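Local coordinates for protein Ser-thr phosphatase MSPP (Mycobacterium smegmatis, PDB 2JFR) that probably removes phosphate from phosphorylated serine and threonine residues of proteins as a metal-dependent phosphatase of the PPM (PP2C) family, at residues G134-V137 and E141-R144. Residues are numbered along the deposited sequence; the frame is centred on the assembly and turned at random. Where two conformers were deposited one is given.
Sequences GELV and EITR
L136 and V137, near the end of helix 132-138, pack against I142 in the short loop connecting helices 132-138 and 144-147 of this PP2C-type phosphatase. The tight part joins apolar contacts with backbone bonds. CG1 of I142 touches both helix residues, 3.8 Å from L136 CB and 3.9 Å from V137 CG2, and a chi1 of 70°, which sets CG1 between the backbone N and the carbonyl carbon, turns it there. Valine and isoleucine suit this place because branching at CB puts bulk close to the backbone and restricts rotation; A147 touches V137 and I142, H150 touches L136 and I142. L136 O receives the N-H of E141 at 2.8 Å, while a second, weak bond comes from I142 N at 3.5 Å. V137 also rests on the loop's carbonyls, CG2 lying 3.7 Å from T143 O. Toward solvent the contact thins out. The extended chain of exposed E141 slants across the L136 side chain, its carboxylate OE1 3.4 Å from the CD2 methyl of L136. The T143 hydroxyl caps a backbone N of the next helix while E146 OE1 takes T143 N-H, the reciprocal pair of a capping box. On the far flank, the aliphatic base of R144 crosses V137 at about a right angle, CG lying 3.8 Å from V137 CG1.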
ATOM      1  N   GLY A 134       3.343 -11.645  -8.928  1.00 17.00           N
ATOM      2  CA  GLY A 134       2.635 -10.540  -9.515  1.00 17.17           C
ATOM      3  C   GLY A 134       3.001 -10.300 -10.956  1.00 17.90           C
ATOM      4  O   GLY A 134       2.183  -9.869 -11.766  1.00 19.71           O
ATOM      5  N   GLU A 135       4.272 -10.595 -11.313  1.00 18.00           N
ATOM      6  CA  GLU A 135       4.725 -10.411 -12.698  1.00 19.35           C
ATOM      7  C   GLU A 135       4.046 -11.437 -13.541  1.00 20.63           C
ATOM      8  O   GLU A 135       3.733 -11.185 -14.716  1.00 23.38           O
ATOM      9  CB  GLU A 135       6.209 -10.496 -12.815  1.00 20.44           C
ATOM     10  CG  GLU A 135       7.016  -9.370 -12.154  1.00 23.62           C
ATOM     11  CD  GLU A 135       7.011  -7.967 -12.572  1.00 27.97           C
ATOM     12  OE1 GLU A 135       6.283  -7.689 -13.517  1.00 33.43           O
ATOM     13  OE2 GLU A 135       7.749  -7.158 -11.891  1.00 34.89           O
ATOM     14  N   LEU A 136       3.767 -12.641 -13.017  1.00 20.39           N
ATOM     15  CA  LEU A 136       3.023 -13.634 -13.742  1.00 22.16           C
ATOM     16  C   LEU A 136       1.578 -13.255 -14.005  1.00 23.92           C
ATOM     17  O   LEU A 136       0.991 -13.558 -15.049  1.00 29.14           O
ATOM     18  CB  LEU A 136       3.049 -14.984 -13.069  1.00 22.42           C
ATOM     19  CG  LEU A 136       4.420 -15.654 -13.028  1.00 23.30           C
ATOM     20  CD1 LEU A 136       4.428 -16.820 -12.094  1.00 26.86           C
ATOM     21  CD2 LEU A 136       4.752 -16.157 -14.416  1.00 28.47           C
ATOM     22  N   VAL A 137       0.957 -12.510 -13.029  1.00 23.14           N
ATOM     23  CA  VAL A 137      -0.325 -11.880 -13.305  1.00 24.82           C
ATOM     24  C   VAL A 137      -0.204 -10.835 -14.417  1.00 25.42           C
ATOM     25  O   VAL A 137      -1.042 -10.875 -15.334  1.00 31.64           O
ATOM     26  CB  VAL A 137      -0.919 -11.290 -11.997  1.00 24.36           C
ATOM     27  CG1 VAL A 137      -2.313 -10.701 -12.276  1.00 29.19           C
ATOM     28  CG2 VAL A 137      -1.101 -12.296 -10.898  1.00 24.19           C
ATOM     29  N   GLU A 141      -0.381 -14.885 -17.129  1.00 36.02           N
ATOM     30  CA  GLU A 141      -0.136 -16.313 -16.978  1.00 35.46           C
ATOM     31  C   GLU A 141      -0.870 -16.948 -15.790  1.00 36.94           C
ATOM     32  O   GLU A 141      -1.161 -18.155 -15.845  1.00 38.41           O
ATOM     33  CB  GLU A 141       1.359 -16.617 -16.851  1.00 38.81           C
ATOM     34  CG  GLU A 141       2.193 -16.347 -18.080  1.00 56.85           C
ATOM     35  CD  GLU A 141       3.578 -16.934 -17.775  1.00 75.74           C
ATOM     36  OE1 GLU A 141       3.542 -17.985 -17.063  1.00 73.82           O
ATOM     37  OE2 GLU A 141       4.603 -16.350 -18.211  1.00 91.11           O
ATOM     38  N   ILE A 142      -1.158 -16.260 -14.699  1.00 32.86           N
ATOM     39  CA  ILE A 142      -1.934 -16.786 -13.556  1.00 31.83           C
ATOM     40  C   ILE A 142      -2.910 -15.729 -13.084  1.00 29.17           C
ATOM     41  O   ILE A 142      -2.693 -14.550 -13.386  1.00 28.23           O
ATOM     42  CB  ILE A 142      -1.006 -17.163 -12.383  1.00 30.15           C
ATOM     43  CG1 ILE A 142      -0.354 -16.011 -11.671  1.00 24.77           C
ATOM     44  CG2 ILE A 142       0.049 -18.156 -12.862  1.00 38.18           C
ATOM     45  CD1 ILE A 142       0.515 -16.366 -10.507  1.00 27.21           C
ATOM     46  N   THR A 143      -3.904 -16.109 -12.360  1.00 28.28           N
ATOM     47  CA  THR A 143      -4.835 -15.156 -11.786  1.00 27.21           C
ATOM     48  C   THR A 143      -4.321 -14.526 -10.512  1.00 22.70           C
ATOM     49  O   THR A 143      -3.377 -15.021  -9.891  1.00 24.17           O
ATOM     50  CB  THR A 143      -6.189 -15.813 -11.425  1.00 27.66           C
ATOM     51  OG1 THR A 143      -6.005 -16.757 -10.398  1.00 28.80           O
ATOM     52  CG2 THR A 143      -6.831 -16.489 -12.677  1.00 39.28           C
ATOM     53  N   ARG A 144      -4.918 -13.394 -10.099  1.00 20.96           N
ATOM     54  CA  ARG A 144      -4.561 -12.805  -8.829  0.63 19.93           C
ATOM     55  C   ARG A 144      -4.796 -13.764  -7.639  1.00 19.90           C
ATOM     56  O   ARG A 144      -4.049 -13.856  -6.699  1.00 21.28           O
ATOM     57  CB  ARG A 144      -5.316 -11.493  -8.624  0.63 19.34           C
ATOM     58  CG  ARG A 144      -5.089 -10.367  -9.644  0.63 21.79           C
ATOM     59  CD  ARG A 144      -5.559  -9.029  -9.041  0.63 25.26           C
ATOM     60  NE  ARG A 144      -5.876  -8.011 -10.057  0.63 19.81           N
ATOM     61  CZ  ARG A 144      -4.925  -7.205 -10.550  0.63 21.11           C
ATOM     62  NH1 ARG A 144      -3.636  -7.200 -10.195  0.63 30.48           N
ATOM     63  NH2 ARG A 144      -5.347  -6.297 -11.474  0.63 27.80           N
TER